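Local atomic coordinates of FAD:protein FMN transferase (Vibrio cholerae, PDB entry 6NXI), a protein that probably transfers the FMN moiety of FAD, with magnesium as cofactor, to the hydroxyl group of a threonine in a target flavoprotein. Residues I201-V206 and F304-S309; R254-T259 and L295-T300. One frame throughout, in Å; residues are numbered along the deposited sequence.

Contact 1 (I201-V206 and F304-S309); sequences IEKPSV and FKEYAS
Pro204 lies over one face of the Phe304 ring. Its CB sits 3.7 Å from the ring centroid and only 6° off the normal, a CH-pi contact with the pyrrolidine carbon centred on the aromatic face. Beside it, Pro204 CG approaches the ring at Phe304 CD1, 3.5 Å away, so two neighbouring methylenes share that face. The backbone N of Val206 comes in at the ring edge, and Val206 CG1 stands more loosely off Phe304 CD2, at 4.4 Å. Through a cation-pi contact the same ring also meets Lys299. These residues join two sheets: Phe304 opens the edge strand 304-308 of the large antiparallel sheet, whereas segment 201-206 lies on strand 199-203, which pairs with 211-215 in a two-stranded ribbon. The charged part of the contact is a salt bridge, Lys203 NZ to Glu306 OE2, 2.6 Å long. The two side chains cross at about a right angle, and OE2 accepts through its syn lone pair, on the side of OE1. Beyond CG the Glu306 chain is extended, with CD anti to CA (chi2 -169°). Glu213 of the ribbon forms a second salt bridge with Lys203 NZ, giving this ammonium group two carboxylate partners.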
loop_
_atom_site.group_PDB
_atom_site.type_symbol
_atom_site.label_atom_id
_atom_site.label_comp_id
_atom_site.label_asym_id
_atom_site.label_seq_id
_atom_site.Cartn_x
_atom_site.Cartn_y
_atom_site.Cartn_z
ATOM N N ILE A 201 -15.508 5.462 4.213
ATOM C CA ILE A 201 -14.564 6.478 3.685
ATOM C C ILE A 201 -14.654 7.711 4.586
ATOM O O ILE A 201 -15.753 8.231 4.742
ATOM C CB ILE A 201 -14.836 6.803 2.216
ATOM C CG1 ILE A 201 -14.876 5.505 1.394
ATOM C CG2 ILE A 201 -13.774 7.803 1.757
ATOM C CD1 ILE A 201 -14.349 5.627 -0.001
ATOM N N GLU A 202 -13.524 8.087 5.175
ATOM C CA GLU A 202 -13.410 9.255 6.082
ATOM C C GLU A 202 -13.390 10.506 5.198
ATOM O O GLU A 202 -12.598 10.577 4.240
ATOM C CB GLU A 202 -12.194 9.146 7.002
ATOM C CG GLU A 202 -12.290 8.025 8.023
ATOM C CD GLU A 202 -13.277 8.227 9.165
ATOM O OE1 GLU A 202 -13.604 9.393 9.484
ATOM O OE2 GLU A 202 -13.725 7.210 9.736
ATOM N N LYS A 203 -14.288 11.428 5.482
ATOM C CA LYS A 203 -14.404 12.696 4.733
ATOM C C LYS A 203 -13.983 13.797 5.698
ATOM O O LYS A 203 -14.435 13.827 6.836
ATOM C CB LYS A 203 -15.836 12.897 4.235
ATOM C CG LYS A 203 -16.427 11.744 3.445
ATOM C CD LYS A 203 -15.664 11.407 2.183
ATOM C CE LYS A 203 -16.478 10.557 1.228
ATOM N NZ LYS A 203 -17.706 11.272 0.790
ATOM N N PRO A 204 -13.055 14.685 5.309
ATOM C CA PRO A 204 -12.708 15.837 6.134
ATOM C C PRO A 204 -13.839 16.841 5.914
ATOM O O PRO A 204 -14.484 16.835 4.858
ATOM C CB PRO A 204 -11.366 16.280 5.553
ATOM C CG PRO A 204 -11.552 15.984 4.082
ATOM C CD PRO A 204 -12.350 14.688 4.025
ATOM N N SER A 205 -14.094 17.650 6.936
ATOM C CA SER A 205 -15.224 18.605 6.993
ATOM C C SER A 205 -14.673 19.944 7.479
ATOM O O SER A 205 -13.821 19.909 8.375
ATOM C CB SER A 205 -16.278 18.068 7.912
ATOM O OG SER A 205 -17.477 18.774 7.732
ATOM N N VAL A 206 -15.104 21.067 6.914
ATOM C CA VAL A 206 -14.625 22.413 7.362
ATOM C C VAL A 206 -14.982 22.637 8.841
ATOM O O VAL A 206 -14.289 23.462 9.496
ATOM C CB VAL A 206 -15.165 23.560 6.487
ATOM C CG1 VAL A 206 -14.558 23.496 5.099
ATOM C CG2 VAL A 206 -16.688 23.599 6.435
ATOM N N PHE A 304 -12.800 21.593 1.276
ATOM C CA PHE A 304 -12.401 20.289 0.710
ATOM C C PHE A 304 -13.326 19.985 -0.452
ATOM O O PHE A 304 -14.468 20.507 -0.507
ATOM C CB PHE A 304 -12.468 19.159 1.743
ATOM C CG PHE A 304 -11.626 19.376 2.963
ATOM C CD1 PHE A 304 -10.294 19.008 2.974
ATOM C CD2 PHE A 304 -12.145 20.009 4.088
ATOM C CE1 PHE A 304 -9.486 19.234 4.077
ATOM C CE2 PHE A 304 -11.337 20.200 5.204
ATOM C CZ PHE A 304 -10.006 19.861 5.182
ATOM N N LYS A 305 -12.821 19.158 -1.360
ATOM C CA LYS A 305 -13.550 18.738 -2.565
ATOM C C LYS A 305 -13.217 17.266 -2.805
ATOM O O LYS A 305 -12.114 16.807 -2.409
ATOM C CB LYS A 305 -13.168 19.664 -3.720
ATOM C CG LYS A 305 -13.769 19.314 -5.066
ATOM C CD LYS A 305 -13.058 19.992 -6.221
ATOM C CE LYS A 305 -13.565 21.387 -6.489
ATOM N NZ LYS A 305 -12.763 22.048 -7.547
ATOM N N GLU A 306 -14.164 16.537 -3.361
ATOM C CA GLU A 306 -13.920 15.145 -3.789
ATOM C C GLU A 306 -13.879 15.104 -5.308
ATOM O O GLU A 306 -14.686 15.772 -5.965
ATOM C CB GLU A 306 -15.026 14.184 -3.375
ATOM C CG GLU A 306 -15.702 14.551 -2.084
ATOM C CD GLU A 306 -16.603 13.449 -1.561
ATOM O OE1 GLU A 306 -17.174 12.700 -2.389
ATOM O OE2 GLU A 306 -16.744 13.370 -0.338
ATOM N N TYR A 307 -13.045 14.244 -5.840
ATOM C CA TYR A 307 -13.042 13.883 -7.262
ATOM C C TYR A 307 -13.187 12.370 -7.319
ATOM O O TYR A 307 -12.315 11.700 -6.706
ATOM C CB TYR A 307 -11.738 14.281 -7.934
ATOM C CG TYR A 307 -11.461 15.756 -7.994
ATOM C CD1 TYR A 307 -11.923 16.554 -9.027
ATOM C CD2 TYR A 307 -10.684 16.332 -7.015
ATOM C CE1 TYR A 307 -11.617 17.907 -9.070
ATOM C CE2 TYR A 307 -10.347 17.668 -7.055
ATOM C CZ TYR A 307 -10.825 18.458 -8.075
ATOM O OH TYR A 307 -10.478 19.776 -8.027
ATOM N N ALA A 308 -14.249 11.888 -7.944
ATOM C CA ALA A 308 -14.478 10.447 -8.181
ATOM C C ALA A 308 -14.265 10.178 -9.672
ATOM O O ALA A 308 -14.800 10.936 -10.502
ATOM C CB ALA A 308 -15.849 10.043 -7.737
ATOM N N SER A 309 -13.512 9.132 -9.999
ATOM C CA SER A 309 -13.355 8.695 -11.400
ATOM C C SER A 309 -14.698 8.142 -11.900
ATOM O O SER A 309 -15.535 7.753 -11.068
ATOM C CB SER A 309 -12.251 7.703 -11.527
ATOM O OG SER A 309 -12.557 6.486 -10.875
#

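Contact 2 (R254-T259 and L295-T300)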
loop_
_atom_site.group_PDB
_atom_site.type_symbol
_atom_site.label_atom_id
_atom_site.label_comp_id
_atom_site.label_asym_id
_atom_site.label_seq_id
_atom_site.Cartn_x
_atom_site.Cartn_y
_atom_site.Cartn_z
ATOM N N ARG A 254 -2.242 19.233 -2.849
ATOM C CA ARG A 254 -3.542 19.540 -2.216
ATOM C C ARG A 254 -4.179 18.233 -1.769
ATOM O O ARG A 254 -5.277 18.318 -1.180
ATOM C CB ARG A 254 -4.475 20.294 -3.165
ATOM C CG ARG A 254 -4.102 21.752 -3.402
ATOM C CD ARG A 254 -4.940 22.315 -4.532
ATOM N NE ARG A 254 -4.427 21.940 -5.843
ATOM C CZ ARG A 254 -3.474 22.602 -6.510
ATOM N NH1 ARG A 254 -2.879 23.671 -5.992
ATOM N NH2 ARG A 254 -3.101 22.164 -7.698
ATOM N N VAL A 255 -3.580 17.082 -2.060
ATOM C CA VAL A 255 -4.306 15.799 -1.884
ATOM C C VAL A 255 -4.305 15.400 -0.413
ATOM O O VAL A 255 -3.254 15.302 0.177
ATOM C CB VAL A 255 -3.758 14.683 -2.783
ATOM C CG1 VAL A 255 -4.551 13.389 -2.571
ATOM C CG2 VAL A 255 -3.768 15.109 -4.243
ATOM N N VAL A 256 -5.494 15.160 0.136
ATOM C CA VAL A 256 -5.685 14.763 1.552
ATOM C C VAL A 256 -5.673 13.230 1.625
ATOM O O VAL A 256 -4.992 12.682 2.492
ATOM C CB VAL A 256 -7.023 15.316 2.076
ATOM C CG1 VAL A 256 -7.364 14.702 3.433
ATOM C CG2 VAL A 256 -7.006 16.827 2.113
ATOM N N SER A 257 -6.400 12.575 0.734
ATOM C CA SER A 257 -6.484 11.095 0.747
ATOM C C SER A 257 -6.842 10.604 -0.644
ATOM O O SER A 257 -7.524 11.290 -1.418
ATOM C CB SER A 257 -7.452 10.584 1.807
ATOM O OG SER A 257 -8.807 10.823 1.435
ATOM N N VAL A 258 -6.493 9.349 -0.904
ATOM C CA VAL A 258 -6.822 8.685 -2.167
ATOM C C VAL A 258 -7.279 7.299 -1.784
ATOM O O VAL A 258 -6.496 6.596 -1.106
ATOM C CB VAL A 258 -5.607 8.623 -3.109
ATOM C CG1 VAL A 258 -5.976 7.904 -4.369
ATOM C CG2 VAL A 258 -5.055 10.028 -3.403
ATOM N N THR A 259 -8.481 6.964 -2.220
ATOM C CA THR A 259 -9.062 5.614 -2.096
ATOM C C THR A 259 -9.150 4.973 -3.487
ATOM O O THR A 259 -9.728 5.577 -4.387
ATOM C CB THR A 259 -10.451 5.677 -1.459
ATOM O OG1 THR A 259 -10.288 6.394 -0.232
ATOM C CG2 THR A 259 -10.964 4.273 -1.210
ATOM N N LEU A 295 -11.334 7.658 -5.528
ATOM C CA LEU A 295 -11.871 8.864 -4.867
ATOM C C LEU A 295 -10.692 9.610 -4.262
ATOM O O LEU A 295 -9.998 9.095 -3.373
ATOM C CB LEU A 295 -12.903 8.478 -3.810
ATOM C CG LEU A 295 -13.568 9.669 -3.123
ATOM C CD1 LEU A 295 -14.465 10.398 -4.095
ATOM C CD2 LEU A 295 -14.347 9.199 -1.907
ATOM N N MET A 296 -10.514 10.843 -4.705
ATOM C CA MET A 296 -9.475 11.705 -4.122
ATOM C C MET A 296 -10.149 12.834 -3.400
ATOM O O MET A 296 -11.060 13.451 -4.006
ATOM C CB MET A 296 -8.600 12.333 -5.177
ATOM C CG MET A 296 -7.748 11.371 -5.855
ATOM S SD MET A 296 -6.533 12.439 -6.597
ATOM C CE MET A 296 -5.916 11.337 -7.834
ATOM N N ILE A 297 -9.720 13.050 -2.177
ATOM C CA ILE A 297 -10.167 14.213 -1.383
ATOM C C ILE A 297 -9.042 15.230 -1.401
ATOM O O ILE A 297 -7.905 14.875 -1.098
ATOM C CB ILE A 297 -10.524 13.761 0.029
ATOM C CG1 ILE A 297 -11.652 12.723 -0.033
ATOM C CG2 ILE A 297 -10.884 14.988 0.854
ATOM C CD1 ILE A 297 -11.991 12.177 1.285
ATOM N N VAL A 298 -9.368 16.468 -1.759
ATOM C CA VAL A 298 -8.340 17.525 -1.902
ATOM C C VAL A 298 -8.775 18.721 -1.087
ATOM O O VAL A 298 -9.994 18.942 -0.939
ATOM C CB VAL A 298 -8.037 17.890 -3.365
ATOM C CG1 VAL A 298 -8.016 16.622 -4.209
ATOM C CG2 VAL A 298 -8.986 18.911 -3.941
ATOM N N LYS A 299 -7.774 19.392 -0.543
ATOM C CA LYS A 299 -7.942 20.666 0.209
ATOM C C LYS A 299 -8.081 21.794 -0.811
ATOM O O LYS A 299 -7.150 21.953 -1.605
ATOM C CB LYS A 299 -6.742 20.851 1.143
ATOM C CG LYS A 299 -6.747 22.120 1.985
ATOM C CD LYS A 299 -7.566 22.000 3.255
ATOM C CE LYS A 299 -7.812 23.356 3.889
ATOM N NZ LYS A 299 -8.964 24.049 3.264
ATOM N N THR A 300 -9.187 22.538 -0.756
ATOM C CA THR A 300 -9.452 23.717 -1.622
ATOM C C THR A 300 -9.088 24.966 -0.831
ATOM O O THR A 300 -8.655 24.856 0.322
ATOM C CB THR A 300 -10.910 23.787 -2.072
ATOM O OG1 THR A 300 -11.679 24.104 -0.912
ATOM C CG2 THR A 300 -11.393 22.497 -2.702
HETATM O O HOH W 1 -10.065 9.232 -0.451
#
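Val256 N and Ser257 N both point at the carbonyl of Ile297, forming a classic beta bulge between antiparallel strands 255-262 and 294-299. The bond from Val256 N to Ile297 O is short, 2.7 Å, while that from Ser257 N to the same oxygen is weak, at 3.3 Å. The bulge shifts the register by one residue: Val255 pairs with Val298, but Ser257 pairs with Ile297. Beyond it the ladder is regular, with Thr259 N donating to Leu295 O at 2.9 Å and a nearly straight 175°. Side chains divide between the two faces. On one, Val258 and Met296 lie side by side, Val258 CG2 3.9 Å from Met296 CG. On the other, Ser257 OG rests 3.5 Å from Ile297 CD1; its chi1 of 73° sets it between the backbone N and the carbonyl carbon. A water bridges this hydroxyl, 2.8 Å from Ser257 OG, to Thr259 OG1 and donates to Leu295 O. Helices 265-278 and 280-289 pack over the Val255, Val258 and Met296 face, Met276 touching both valines, whereas Ile201 and Lys203 of strand 199-203 reach the opposite face. The side chain of Val258 is about 9 Å from bound FAD and from a magnesium ion, so this part of the ladder lies near the flavin and metal site without touching it through Val258. Leu295 O accepts from both Thr259 N and the water, so one water serves two hydroxyls and this carbonyl at a buried position beside Ile297 and Leu295.

Contact 2 is buried and contact 1 lies at the surface, yet their centres are only about 6 Å apart. Strand 294-299 of contact 2 and strand 304-308 of contact 1 follow each other in the chain and are neighbours in the large sheet, where Tyr307 N lies 2.8 Å from Met296 O, a probable hydrogen bond. Ile297 also meets segment 201-206, its CG2 3.4 Å from Pro204 CG. Within the sheet, contact 2 depends on backbone hydrogen bonds, apolar side chains and a water held by two hydroxyls; contact 1, joining the edge strand to a separate ribbon, has no backbone ladder and is held mainly by side chains, through a salt bridge and a CH-pi contact.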